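Local coordinates for MUTM (fpg) protein (Thermus thermophilus, PDB 1EE8) that belongs to the MutM (Fpg) protein family, combining an N-terminal domain, an H2TH domain and a zinc finger that holds a zinc ion through four cysteines, at residues 3-8 with 201-207; 10-14 with 46-50; 49-53 with 153-159; 60-66 with 104-110. All coordinates share one frame. Residues are numbered along the deposited sequence.

Contact 1 (3-8 with 201-207); sequences LPEVET and AVELGGS
Val202, Pro4 and Glu5 contribute most to the 360 Å² buried where the first turns of helix 3-17 meet the C-terminal end of helix 184-203. Residues 3-8 and 201-203 are helical; Leu204 (phi/psi -87/9) leaves the helix and Gly205 (73/32) turns the chain. CA atoms pair as Pro4-Val202 (4.8 Å), Glu5-Gly206 (4.4 Å) and Thr8-Gly205 (5.4 Å). Val202, chi1 t, sets CG2 4.1 Å from Leu3 CD2 and CG1 4.2 Å from Glu7 CG, while Pro4 directs its CB to within 3.4 Å of Ala201 CB. Glu5, chi1 m and chi2 p, accepts Ser207 N at OE1 (2.6 Å), an oxygen also bonded to Tyr163 OH. Gly206 (82/178) packs against this side chain, its CA 3.2 Å from Glu5 OE1; a CB there would come 3.1 Å from Glu5 CG. Thr8 OG1 donates to Pro4 O (2.8 Å), and one water donates both to Thr8 OG1 (2.8 Å) and to Val202 O (3.0 Å). Gly206 N to Ala201 O (2.8 Å) and Gly205 N to Val202 O (3.0 Å) define a Schellman motif with Gly205 as C-prime, so the N-terminal helix packs on a glycine-terminated helix of the H2TH region.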
loop_
_atom_site.group_PDB
_atom_site.type_symbol
_atom_site.label_atom_id
_atom_site.label_comp_id
_atom_site.label_asym_id
_atom_site.label_seq_id
_atom_site.Cartn_x
_atom_site.Cartn_y
_atom_site.Cartn_z
ATOM N N LEU A 3 -26.964 -9.986 -2.152
ATOM C CA LEU A 3 -26.933 -9.836 -0.697
ATOM C C LEU A 3 -26.941 -11.159 0.077
ATOM O O LEU A 3 -26.120 -11.365 0.969
ATOM C CB LEU A 3 -28.100 -8.948 -0.232
ATOM C CG LEU A 3 -28.160 -8.591 1.266
ATOM C CD1 LEU A 3 -29.011 -7.354 1.462
ATOM C CD2 LEU A 3 -28.722 -9.765 2.077
ATOM N N PRO A 4 -27.859 -12.078 -0.261
ATOM C CA PRO A 4 -27.889 -13.351 0.472
ATOM C C PRO A 4 -26.610 -14.194 0.384
ATOM O O PRO A 4 -26.169 -14.752 1.384
ATOM C CB PRO A 4 -29.106 -14.063 -0.122
ATOM C CG PRO A 4 -30.013 -12.911 -0.515
ATOM C CD PRO A 4 -29.029 -11.951 -1.149
ATOM N N GLU A 5 -26.025 -14.293 -0.805
ATOM C CA GLU A 5 -24.796 -15.067 -0.975
ATOM C C GLU A 5 -23.607 -14.393 -0.281
ATOM O O GLU A 5 -22.787 -15.061 0.354
ATOM C CB GLU A 5 -24.462 -15.246 -2.465
ATOM C CG GLU A 5 -25.467 -16.100 -3.238
ATOM C CD GLU A 5 -26.846 -15.461 -3.317
ATOM O OE1 GLU A 5 -27.849 -16.193 -3.171
ATOM O OE2 GLU A 5 -26.925 -14.232 -3.540
ATOM N N VAL A 6 -23.517 -13.074 -0.409
ATOM C CA VAL A 6 -22.418 -12.336 0.197
ATOM C C VAL A 6 -22.516 -12.391 1.716
ATOM O O VAL A 6 -21.507 -12.559 2.401
ATOM C CB VAL A 6 -22.411 -10.871 -0.285
ATOM C CG1 VAL A 6 -21.241 -10.116 0.335
ATOM C CG2 VAL A 6 -22.313 -10.841 -1.810
ATOM N N GLU A 7 -23.734 -12.274 2.239
ATOM C CA GLU A 7 -23.942 -12.329 3.682
ATOM C C GLU A 7 -23.564 -13.712 4.190
ATOM O O GLU A 7 -22.942 -13.848 5.243
ATOM C CB GLU A 7 -25.402 -12.026 4.019
ATOM C CG GLU A 7 -25.724 -11.992 5.515
ATOM C CD GLU A 7 -24.881 -10.986 6.300
ATOM O OE1 GLU A 7 -24.691 -9.847 5.826
ATOM O OE2 GLU A 7 -24.418 -11.334 7.407
ATOM N N THR A 8 -23.933 -14.745 3.440
ATOM C CA THR A 8 -23.591 -16.100 3.842
ATOM C C THR A 8 -22.072 -16.251 3.883
ATOM O O THR A 8 -21.531 -16.926 4.749
ATOM C CB THR A 8 -24.188 -17.143 2.878
ATOM O OG1 THR A 8 -25.617 -17.055 2.920
ATOM C CG2 THR A 8 -23.769 -18.549 3.283
ATOM N N ALA A 201 -33.545 -16.154 2.087
ATOM C CA ALA A 201 -32.374 -16.550 1.309
ATOM C C ALA A 201 -31.149 -16.634 2.213
ATOM O O ALA A 201 -30.315 -17.525 2.063
ATOM C CB ALA A 201 -32.132 -15.554 0.188
ATOM N N VAL A 202 -31.043 -15.700 3.151
ATOM C CA VAL A 202 -29.925 -15.699 4.087
ATOM C C VAL A 202 -30.001 -16.946 4.967
ATOM O O VAL A 202 -29.001 -17.637 5.174
ATOM C CB VAL A 202 -29.949 -14.443 4.982
ATOM C CG1 VAL A 202 -28.926 -14.577 6.104
ATOM C CG2 VAL A 202 -29.654 -13.207 4.144
ATOM N N GLU A 203 -31.194 -17.236 5.472
ATOM C CA GLU A 203 -31.399 -18.405 6.326
ATOM C C GLU A 203 -30.931 -19.691 5.640
ATOM O O GLU A 203 -30.288 -20.537 6.264
ATOM C CB GLU A 203 -32.880 -18.531 6.692
ATOM C CG GLU A 203 -33.194 -19.588 7.740
ATOM C CD GLU A 203 -34.691 -19.827 7.893
ATOM O OE1 GLU A 203 -35.442 -18.841 8.054
ATOM O OE2 GLU A 203 -35.120 -21.004 7.856
ATOM N N LEU A 204 -31.250 -19.830 4.353
ATOM C CA LEU A 204 -30.878 -21.016 3.582
ATOM C C LEU A 204 -29.494 -20.957 2.939
ATOM O O LEU A 204 -29.143 -21.817 2.130
ATOM C CB LEU A 204 -31.937 -21.301 2.507
ATOM C CG LEU A 204 -33.192 -22.057 2.963
ATOM C CD1 LEU A 204 -33.875 -21.315 4.100
ATOM C CD2 LEU A 204 -34.136 -22.224 1.791
ATOM N N GLY A 205 -28.713 -19.941 3.289
ATOM C CA GLY A 205 -27.364 -19.827 2.754
ATOM C C GLY A 205 -27.176 -19.420 1.302
ATOM O O GLY A 205 -26.211 -19.847 0.659
ATOM N N GLY A 206 -28.074 -18.593 0.776
ATOM C CA GLY A 206 -27.938 -18.158 -0.603
ATOM C C GLY A 206 -28.467 -19.149 -1.628
ATOM O O GLY A 206 -28.923 -20.244 -1.280
ATOM N N SER A 207 -28.388 -18.768 -2.901
ATOM C CA SER A 207 -28.891 -19.599 -3.990
ATOM C C SER A 207 -27.834 -20.163 -4.931
ATOM O O SER A 207 -27.033 -19.424 -5.512
ATOM C CB SER A 207 -29.903 -18.811 -4.828
ATOM O OG SER A 207 -31.029 -18.433 -4.058
HETATM O O HOH W 1 -26.211 -16.778 5.657
#

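Contact 2 (10-14 with 46-50); sequences RRRLR and EVDRR
This is helix-on-strand packing near the surface of the N-terminal domain, where residues 10-14 of helix 3-17 lie over residues 46-50 of strand 42-50. The segment axes run almost antiparallel, at 175° between their N-to-C directions, and approach to 8.6 Å; the nearest CA pair is Arg10-Val47 at 6.2 Å. The two segments together bury 294 Å², to which Val47 and Arg10 contribute most. Val47 (phi/psi -129/103, chi1 t) points toward the helix, and its CB lies 3.7 Å from Arg14 CG. Leu54 and Phe56 of the adjacent strand and Val17 also touch this valine. Arg10, with chi1 to chi3 all t, extends across the strand: its CD is 4.0 Å from Arg49 CB, and its NE makes a weak hydrogen bond to Val47 O (2.9 Å, 123° at the hydrogen). The stronger polar partner of Arg10 is Glu7, one helical turn back, which also pairs with Arg49. Arg14 (chi1 m, chi2 -149°, chi3 m) forms a salt bridge at the Glu46 end of the strand segment, NH1 to Glu46 OE2 (3.0 Å). Glu46 is held in turn by Val47 N, which donates to Glu46 OE1 at 2.9 Å. The aliphatic stems of Arg10 and Arg14 thus lie over Val47, Arg14 pairing with Glu46 while Glu7 meets the Arg10 charge, an arrangement that joins the first helix to the main sheet of the Fpg N-terminal domain.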
loop_
_atom_site.group_PDB
_atom_site.type_symbol
_atom_site.label_atom_id
_atom_site.label_comp_id
_atom_site.label_asym_id
_atom_site.label_seq_id
_atom_site.Cartn_x
_atom_site.Cartn_y
_atom_site.Cartn_z
ATOM N N ARG A 10 -19.917 -13.822 4.456
ATOM C CA ARG A 10 -19.484 -13.066 5.627
ATOM C C ARG A 10 -19.621 -13.924 6.879
ATOM O O ARG A 10 -18.665 -14.103 7.626
ATOM C CB ARG A 10 -20.327 -11.793 5.779
ATOM C CG ARG A 10 -20.205 -11.109 7.136
ATOM C CD ARG A 10 -21.017 -9.816 7.207
ATOM N NE ARG A 10 -20.945 -9.204 8.536
ATOM C CZ ARG A 10 -21.744 -9.516 9.552
ATOM N NH1 ARG A 10 -22.699 -10.429 9.400
ATOM N NH2 ARG A 10 -21.564 -8.943 10.736
ATOM N N ARG A 11 -20.815 -14.461 7.100
ATOM C CA ARG A 11 -21.069 -15.300 8.269
ATOM C C ARG A 11 -20.197 -16.547 8.318
ATOM O O ARG A 11 -19.742 -16.940 9.388
ATOM C CB ARG A 11 -22.550 -15.685 8.322
ATOM C CG ARG A 11 -23.456 -14.465 8.459
ATOM C CD ARG A 11 -24.932 -14.816 8.512
ATOM N NE ARG A 11 -25.725 -13.603 8.695
ATOM C CZ ARG A 11 -27.002 -13.586 9.061
ATOM N NH1 ARG A 11 -27.647 -14.720 9.285
ATOM N NH2 ARG A 11 -27.628 -12.429 9.206
ATOM N N ARG A 12 -19.943 -17.167 7.171
ATOM C CA ARG A 12 -19.113 -18.365 7.152
ATOM C C ARG A 12 -17.643 -18.065 7.429
ATOM O O ARG A 12 -16.968 -18.820 8.122
ATOM C CB ARG A 12 -19.228 -19.083 5.808
ATOM C CG ARG A 12 -20.606 -19.642 5.524
ATOM C CD ARG A 12 -21.003 -20.687 6.558
ATOM N NE ARG A 12 -22.279 -21.308 6.220
ATOM C CZ ARG A 12 -22.788 -22.364 6.846
ATOM N NH1 ARG A 12 -22.127 -22.921 7.852
ATOM N NH2 ARG A 12 -23.955 -22.868 6.459
ATOM N N LEU A 13 -17.151 -16.958 6.891
ATOM C CA LEU A 13 -15.754 -16.599 7.081
ATOM C C LEU A 13 -15.396 -16.012 8.442
ATOM O O LEU A 13 -14.311 -16.270 8.950
ATOM C CB LEU A 13 -15.298 -15.619 5.989
ATOM C CG LEU A 13 -15.245 -16.090 4.536
ATOM C CD1 LEU A 13 -14.707 -14.957 3.667
ATOM C CD2 LEU A 13 -14.367 -17.322 4.406
ATOM N N ARG A 14 -16.290 -15.228 9.039
ATOM C CA ARG A 14 -15.968 -14.598 10.318
ATOM C C ARG A 14 -15.397 -15.512 11.394
ATOM O O ARG A 14 -14.391 -15.173 12.016
ATOM C CB ARG A 14 -17.168 -13.818 10.865
ATOM C CG ARG A 14 -17.453 -12.541 10.082
ATOM C CD ARG A 14 -18.056 -11.456 10.963
ATOM N NE ARG A 14 -19.254 -11.921 11.644
ATOM C CZ ARG A 14 -19.850 -11.280 12.644
ATOM N NH1 ARG A 14 -19.359 -10.130 13.097
ATOM N NH2 ARG A 14 -20.943 -11.794 13.184
ATOM N N GLU A 46 -12.647 -7.489 11.535
ATOM C CA GLU A 46 -14.042 -7.741 11.202
ATOM C C GLU A 46 -14.222 -7.969 9.717
ATOM O O GLU A 46 -13.352 -7.628 8.913
ATOM C CB GLU A 46 -14.918 -6.559 11.616
ATOM C CG GLU A 46 -15.655 -6.742 12.926
ATOM C CD GLU A 46 -16.808 -7.734 12.844
ATOM O OE1 GLU A 46 -16.937 -8.446 11.820
ATOM O OE2 GLU A 46 -17.584 -7.802 13.823
ATOM N N VAL A 47 -15.359 -8.563 9.366
ATOM C CA VAL A 47 -15.715 -8.810 7.975
ATOM C C VAL A 47 -17.123 -8.243 7.846
ATOM O O VAL A 47 -18.090 -8.841 8.318
ATOM C CB VAL A 47 -15.731 -10.317 7.632
ATOM C CG1 VAL A 47 -16.058 -10.515 6.148
ATOM C CG2 VAL A 47 -14.385 -10.942 7.955
ATOM N N ASP A 48 -17.229 -7.062 7.247
ATOM C CA ASP A 48 -18.524 -6.419 7.078
ATOM C C ASP A 48 -19.051 -6.598 5.661
ATOM O O ASP A 48 -18.335 -7.046 4.761
ATOM C CB ASP A 48 -18.429 -4.922 7.381
ATOM C CG ASP A 48 -17.953 -4.635 8.792
ATOM O OD1 ASP A 48 -18.424 -5.304 9.735
ATOM O OD2 ASP A 48 -17.110 -3.728 8.956
ATOM N N ARG A 49 -20.317 -6.255 5.481
ATOM C CA ARG A 49 -20.958 -6.335 4.180
ATOM C C ARG A 49 -21.799 -5.096 3.992
ATOM O O ARG A 49 -22.562 -4.704 4.875
ATOM C CB ARG A 49 -21.873 -7.558 4.067
ATOM C CG ARG A 49 -22.626 -7.612 2.727
ATOM C CD ARG A 49 -23.739 -8.656 2.725
ATOM N NE ARG A 49 -24.778 -8.345 3.709
ATOM C CZ ARG A 49 -25.596 -7.301 3.629
ATOM N NH1 ARG A 49 -26.503 -7.095 4.572
ATOM N NH2 ARG A 49 -25.518 -6.468 2.604
ATOM N N ARG A 50 -21.640 -4.468 2.841
ATOM C CA ARG A 50 -22.414 -3.295 2.495
ATOM C C ARG A 50 -22.886 -3.659 1.097
ATOM O O ARG A 50 -22.069 -3.842 0.189
ATOM C CB ARG A 50 -21.532 -2.048 2.457
ATOM C CG ARG A 50 -22.308 -0.757 2.291
ATOM C CD ARG A 50 -23.026 -0.367 3.571
ATOM N NE ARG A 50 -23.794 0.869 3.411
ATOM C CZ ARG A 50 -25.015 0.939 2.887
ATOM N NH1 ARG A 50 -25.629 -0.159 2.466
ATOM N NH2 ARG A 50 -25.621 2.115 2.780
#

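Contact 3 (49-53 with 153-159); sequences RRGKF and QRLAAGV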
loop_
_atom_site.group_PDB
_atom_site.type_symbol
_atom_site.label_atom_id
_atom_site.label_comp_id
_atom_site.label_asym_id
_atom_site.label_seq_id
_atom_site.Cartn_x
_atom_site.Cartn_y
_atom_site.Cartn_z
ATOM N N ARG A 49 -20.317 -6.255 5.481
ATOM C CA ARG A 49 -20.958 -6.335 4.180
ATOM C C ARG A 49 -21.799 -5.096 3.992
ATOM O O ARG A 49 -22.562 -4.704 4.875
ATOM C CB ARG A 49 -21.873 -7.558 4.067
ATOM C CG ARG A 49 -22.626 -7.612 2.727
ATOM C CD ARG A 49 -23.739 -8.656 2.725
ATOM N NE ARG A 49 -24.778 -8.345 3.709
ATOM C CZ ARG A 49 -25.596 -7.301 3.629
ATOM N NH1 ARG A 49 -26.503 -7.095 4.572
ATOM N NH2 ARG A 49 -25.518 -6.468 2.604
ATOM N N ARG A 50 -21.640 -4.468 2.841
ATOM C CA ARG A 50 -22.414 -3.295 2.495
ATOM C C ARG A 50 -22.886 -3.659 1.097
ATOM O O ARG A 50 -22.069 -3.842 0.189
ATOM C CB ARG A 50 -21.532 -2.048 2.457
ATOM C CG ARG A 50 -22.308 -0.757 2.291
ATOM C CD ARG A 50 -23.026 -0.367 3.571
ATOM N NE ARG A 50 -23.794 0.869 3.411
ATOM C CZ ARG A 50 -25.015 0.939 2.887
ATOM N NH1 ARG A 50 -25.629 -0.159 2.466
ATOM N NH2 ARG A 50 -25.621 2.115 2.780
ATOM N N GLY A 51 -24.196 -3.790 0.933
ATOM C CA GLY A 51 -24.733 -4.170 -0.361
ATOM C C GLY A 51 -24.157 -5.525 -0.731
ATOM O O GLY A 51 -24.279 -6.497 0.026
ATOM N N LYS A 52 -23.510 -5.586 -1.887
ATOM C CA LYS A 52 -22.899 -6.819 -2.372
ATOM C C LYS A 52 -21.404 -6.839 -2.106
ATOM O O LYS A 52 -20.705 -7.742 -2.559
ATOM C CB LYS A 52 -23.125 -6.968 -3.875
ATOM C CG LYS A 52 -24.574 -7.070 -4.274
ATOM C CD LYS A 52 -24.721 -7.098 -5.777
ATOM C CE LYS A 52 -26.183 -7.061 -6.175
ATOM N NZ LYS A 52 -26.337 -6.821 -7.634
ATOM N N PHE A 53 -20.908 -5.843 -1.382
ATOM C CA PHE A 53 -19.484 -5.782 -1.086
ATOM C C PHE A 53 -19.133 -6.456 0.221
ATOM O O PHE A 53 -19.889 -6.411 1.191
ATOM C CB PHE A 53 -18.983 -4.337 -0.995
ATOM C CG PHE A 53 -19.071 -3.575 -2.278
ATOM C CD1 PHE A 53 -20.181 -2.784 -2.554
ATOM C CD2 PHE A 53 -18.023 -3.611 -3.197
ATOM C CE1 PHE A 53 -20.243 -2.036 -3.722
ATOM C CE2 PHE A 53 -18.078 -2.867 -4.370
ATOM C CZ PHE A 53 -19.184 -2.081 -4.632
ATOM N N GLN A 153 -30.129 -0.085 -6.403
ATOM C CA GLN A 153 -29.352 -0.269 -5.181
ATOM C C GLN A 153 -29.181 1.005 -4.369
ATOM O O GLN A 153 -28.537 1.011 -3.320
ATOM C CB GLN A 153 -27.994 -0.910 -5.488
ATOM C CG GLN A 153 -28.131 -2.362 -5.932
ATOM C CD GLN A 153 -26.905 -3.186 -5.628
ATOM O OE1 GLN A 153 -26.379 -3.146 -4.516
ATOM N NE2 GLN A 153 -26.450 -3.955 -6.612
ATOM N N ARG A 154 -29.762 2.089 -4.863
ATOM C CA ARG A 154 -29.735 3.352 -4.147
ATOM C C ARG A 154 -31.011 3.294 -3.314
ATOM O O ARG A 154 -31.163 4.009 -2.325
ATOM C CB ARG A 154 -29.795 4.521 -5.123
ATOM C CG ARG A 154 -30.757 4.294 -6.275
ATOM C CD ARG A 154 -30.992 5.557 -7.109
ATOM N NE ARG A 154 -29.823 5.994 -7.869
ATOM C CZ ARG A 154 -28.762 6.595 -7.343
ATOM N NH1 ARG A 154 -28.706 6.840 -6.045
ATOM N NH2 ARG A 154 -27.758 6.963 -8.123
ATOM N N LEU A 155 -31.920 2.420 -3.737
ATOM C CA LEU A 155 -33.192 2.214 -3.055
ATOM C C LEU A 155 -33.152 0.928 -2.240
ATOM O O LEU A 155 -33.702 0.860 -1.146
ATOM C CB LEU A 155 -34.345 2.123 -4.061
ATOM C CG LEU A 155 -34.948 3.398 -4.656
ATOM C CD1 LEU A 155 -33.933 4.117 -5.538
ATOM C CD2 LEU A 155 -36.184 3.021 -5.467
ATOM N N ALA A 156 -32.499 -0.091 -2.792
ATOM C CA ALA A 156 -32.384 -1.391 -2.139
ATOM C C ALA A 156 -30.998 -1.989 -2.371
ATOM O O ALA A 156 -30.787 -2.742 -3.323
ATOM C CB ALA A 156 -33.453 -2.334 -2.686
ATOM N N ALA A 157 -30.055 -1.664 -1.498
ATOM C CA ALA A 157 -28.697 -2.169 -1.637
ATOM C C ALA A 157 -28.624 -3.693 -1.595
ATOM O O ALA A 157 -29.336 -4.343 -0.827
ATOM C CB ALA A 157 -27.805 -1.571 -0.547
ATOM N N GLY A 158 -27.767 -4.263 -2.435
ATOM C CA GLY A 158 -27.593 -5.704 -2.444
ATOM C C GLY A 158 -28.536 -6.545 -3.288
ATOM O O GLY A 158 -28.318 -7.745 -3.434
ATOM N N VAL A 159 -29.569 -5.930 -3.850
ATOM C CA VAL A 159 -30.532 -6.662 -4.658
ATOM C C VAL A 159 -30.121 -6.815 -6.121
ATOM O O VAL A 159 -29.727 -5.849 -6.781
ATOM C CB VAL A 159 -31.928 -5.991 -4.597
ATOM C CG1 VAL A 159 -32.935 -6.797 -5.414
ATOM C CG2 VAL A 159 -32.382 -5.886 -3.154
HETATM O O HOH W 2 -23.814 -3.480 -3.850
HETATM O O HOH W 3 -28.119 -5.382 -8.859
#
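Two tight turns meet here at their glycines. Residues 50-53 form a type II' beta turn with Gly51 (phi/psi 60/-124) and Lys52 (-100/6) at its corners, closed by Phe53 N to Arg50 O (2.8 Å) and Arg50 N to Phe53 O (3.1 Å). Opposite it, Ala156 to Val159 make a type II turn with Gly158 at 86/-8; its closing bond, Val159 N to Ala156 O at 3.5 Å, is weak. The CA atoms of Gly51 and Gly158 are only 3.9 Å apart, and Gly51 CA also lies 4.0 Å from Ala157 CB. Gln153 steadies the second turn by accepting Gly158 N at OE1 (2.7 Å), and Arg49 NH2 donates to Gly51 O (2.9 Å). Lys52, chi1 m and otherwise extended, runs along the loop, its CE 3.5 Å from Gly158 O. Water supplies the polar links: one accepts from Lys52 N (2.9 Å) and donates to Gln153 OE1 (2.7 Å), another accepts from Lys52 NZ (2.6 Å) and donates to Val159 O (2.7 Å). Glu124 binds Arg49, Arg50 and the Gly51 amide beside them. The whole is a two-residue beta-hairpin turn, between strands 42-50 and 53-58, docked against a loop of the H2TH region.

Contact 4 (60-66 with 104-110); sequences GGVELVA and LFGVRRG
Val65 and Phe105 form the apolar centre, with Val65 CB 4.0 Å from Phe105 CB on one face of the sheet and Val65 CG2 4.2 Å from Val107 CG2. Phe105 has chi1 m and Val65 chi1 t. On the other face Ala66 CB meets Leu104 CD2 (3.5 Å), and Leu64 CD1 lies 4.2 Å from Gly106 CA. Strands 62-66 and 104-108 are antiparallel, with axes 4.6 Å apart at closest and N-to-C directions at 162°. Val65-Phe105 and Glu63-Val107 are hydrogen-bonded pairs: Val65 N to Phe105 O 2.8 Å, Phe105 N to Val65 O 2.7 Å, Glu63 N to Val107 O 2.8 Å and Val107 N to Glu63 O 2.9 Å. Val62-Arg108, Leu64-Gly106 and Ala66-Leu104 are non-hydrogen-bonded pairs. The ladder ends with Arg109 N to Gly61 O (2.8 Å), beside the positive phi of Gly61 (74/39). At this polar edge Glu63, chi1 m and chi2 t, accepts Gly110 N at OE1 (3.0 Å) and also bonds Tyr112; Glu63 OE2 and Arg109 NH1 make a salt bridge at 3.2 Å with the oxygen well out of the guanidinium plane. Arg108 pairs with Glu40 of the second subunit. With strands 53-58 and 33-34 continuing the sheet on its two flanks, this is an inner antiparallel ladder of the Fpg N-terminal beta domain.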
loop_
_atom_site.group_PDB
_atom_site.type_symbol
_atom_site.label_atom_id
_atom_site.label_comp_id
_atom_site.label_asym_id
_atom_site.label_seq_id
_atom_site.Cartn_x
_atom_site.Cartn_y
_atom_site.Cartn_z
ATOM N N GLY A 60 -5.177 -0.922 12.001
ATOM C CA GLY A 60 -4.366 0.139 11.436
ATOM C C GLY A 60 -5.113 1.049 10.480
ATOM O O GLY A 60 -4.499 1.835 9.754
ATOM N N GLY A 61 -6.437 0.933 10.465
ATOM C CA GLY A 61 -7.254 1.782 9.615
ATOM C C GLY A 61 -7.253 1.473 8.132
ATOM O O GLY A 61 -7.268 2.382 7.306
ATOM N N VAL A 62 -7.243 0.191 7.792
ATOM C CA VAL A 62 -7.248 -0.237 6.401
ATOM C C VAL A 62 -8.424 -1.175 6.137
ATOM O O VAL A 62 -8.904 -1.854 7.046
ATOM C CB VAL A 62 -5.936 -0.989 6.051
ATOM C CG1 VAL A 62 -6.106 -1.768 4.761
ATOM C CG2 VAL A 62 -4.776 0.009 5.920
ATOM N N GLU A 63 -8.893 -1.200 4.894
ATOM C CA GLU A 63 -9.973 -2.099 4.515
ATOM C C GLU A 63 -9.645 -2.781 3.195
ATOM O O GLU A 63 -9.119 -2.160 2.272
ATOM C CB GLU A 63 -11.307 -1.350 4.363
ATOM C CG GLU A 63 -11.817 -0.691 5.634
ATOM C CD GLU A 63 -13.177 -0.028 5.456
ATOM O OE1 GLU A 63 -13.312 0.871 4.593
ATOM O OE2 GLU A 63 -14.115 -0.403 6.189
ATOM N N LEU A 64 -9.932 -4.072 3.118
ATOM C CA LEU A 64 -9.725 -4.797 1.882
ATOM C C LEU A 64 -11.149 -5.022 1.400
ATOM O O LEU A 64 -11.897 -5.815 1.971
ATOM C CB LEU A 64 -9.016 -6.126 2.123
ATOM C CG LEU A 64 -8.677 -6.928 0.860
ATOM C CD1 LEU A 64 -7.819 -6.093 -0.083
ATOM C CD2 LEU A 64 -7.943 -8.199 1.255
ATOM N N VAL A 65 -11.532 -4.286 0.366
ATOM C CA VAL A 65 -12.871 -4.404 -0.166
ATOM C C VAL A 65 -12.883 -5.428 -1.279
ATOM O O VAL A 65 -11.998 -5.435 -2.138
ATOM C CB VAL A 65 -13.380 -3.040 -0.692
ATOM C CG1 VAL A 65 -14.768 -3.195 -1.319
ATOM C CG2 VAL A 65 -13.423 -2.043 0.453
ATOM N N ALA A 66 -13.878 -6.302 -1.250
ATOM C CA ALA A 66 -13.998 -7.327 -2.265
ATOM C C ALA A 66 -15.351 -7.270 -2.950
ATOM O O ALA A 66 -16.393 -7.186 -2.296
ATOM C CB ALA A 66 -13.783 -8.719 -1.648
ATOM N N LEU A 104 -10.684 -6.452 -6.140
ATOM C CA LEU A 104 -10.232 -6.298 -4.759
ATOM C C LEU A 104 -9.690 -4.880 -4.658
ATOM O O LEU A 104 -9.031 -4.397 -5.581
ATOM C CB LEU A 104 -9.121 -7.296 -4.403
ATOM C CG LEU A 104 -9.494 -8.764 -4.144
ATOM C CD1 LEU A 104 -8.230 -9.534 -3.729
ATOM C CD2 LEU A 104 -10.567 -8.862 -3.057
ATOM N N PHE A 105 -9.970 -4.222 -3.542
ATOM C CA PHE A 105 -9.519 -2.855 -3.327
ATOM C C PHE A 105 -8.895 -2.671 -1.954
ATOM O O PHE A 105 -9.553 -2.868 -0.930
ATOM C CB PHE A 105 -10.696 -1.882 -3.434
ATOM C CG PHE A 105 -11.441 -1.957 -4.731
ATOM C CD1 PHE A 105 -11.049 -1.184 -5.820
ATOM C CD2 PHE A 105 -12.553 -2.781 -4.856
ATOM C CE1 PHE A 105 -11.763 -1.227 -7.020
ATOM C CE2 PHE A 105 -13.275 -2.831 -6.056
ATOM C CZ PHE A 105 -12.874 -2.047 -7.136
ATOM N N GLY A 106 -7.624 -2.296 -1.936
ATOM C CA GLY A 106 -6.957 -2.035 -0.676
ATOM C C GLY A 106 -7.158 -0.544 -0.488
ATOM O O GLY A 106 -6.790 0.244 -1.360
ATOM N N VAL A 107 -7.756 -0.143 0.623
ATOM C CA VAL A 107 -7.997 1.280 0.844
ATOM C C VAL A 107 -7.897 1.684 2.307
ATOM O O VAL A 107 -8.090 0.863 3.195
ATOM C CB VAL A 107 -9.409 1.685 0.371
ATOM C CG1 VAL A 107 -9.567 1.442 -1.133
ATOM C CG2 VAL A 107 -10.447 0.904 1.156
ATOM N N ARG A 108 -7.579 2.952 2.550
ATOM C CA ARG A 108 -7.540 3.450 3.916
ATOM C C ARG A 108 -9.017 3.355 4.286
ATOM O O ARG A 108 -9.875 3.533 3.423
ATOM C CB ARG A 108 -7.083 4.906 3.947
ATOM C CG ARG A 108 -5.630 5.105 3.551
ATOM C CD ARG A 108 -4.787 5.529 4.752
ATOM N NE ARG A 108 -4.832 4.561 5.849
ATOM C CZ ARG A 108 -4.243 4.742 7.029
ATOM N NH1 ARG A 108 -3.564 5.860 7.270
ATOM N NH2 ARG A 108 -4.333 3.811 7.971
ATOM N N ARG A 109 -9.316 3.069 5.545
ATOM C CA ARG A 109 -10.701 2.926 5.987
ATOM C C ARG A 109 -11.584 4.114 5.599
ATOM O O ARG A 109 -11.293 5.260 5.949
ATOM C CB ARG A 109 -10.738 2.726 7.500
ATOM C CG ARG A 109 -12.110 2.435 8.079
ATOM C CD ARG A 109 -12.012 2.231 9.587
ATOM N NE ARG A 109 -13.242 1.684 10.158
ATOM C CZ ARG A 109 -13.689 0.448 9.939
ATOM N NH1 ARG A 109 -13.008 -0.388 9.163
ATOM N NH2 ARG A 109 -14.829 0.046 10.493
ATOM N N GLY A 110 -12.661 3.824 4.870
ATOM C CA GLY A 110 -13.584 4.863 4.450
ATOM C C GLY A 110 -13.308 5.501 3.098
ATOM O O GLY A 110 -14.223 6.058 2.483
HETATM O O HOH W 4 -10.313 -0.740 9.308
#

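From the N terminus, helix 3-17 opens contact 1 and then contact 2, which closes first, when strand 42-50 runs antiparallel to the helix. That strand ends in the hairpin turn that opens contact 3, so contacts 2 and 3 share Arg49 and Arg50. Contact 4 opens and closes within the loop of contact 3, and all three fall within the long loop that contact 1 completes at 201-207. Contacts 2 and 4 stay within the sheet-based N-terminal region; contacts 1 and 3 tie it to the H2TH region. Glu7 OE1 to Arg49 NE (2.6 Å) joins contact 1 to contacts 2 and 3, whereas Phe53 CD2 packs 3.8 Å from Val65 CG1, joining contacts 3 and 4.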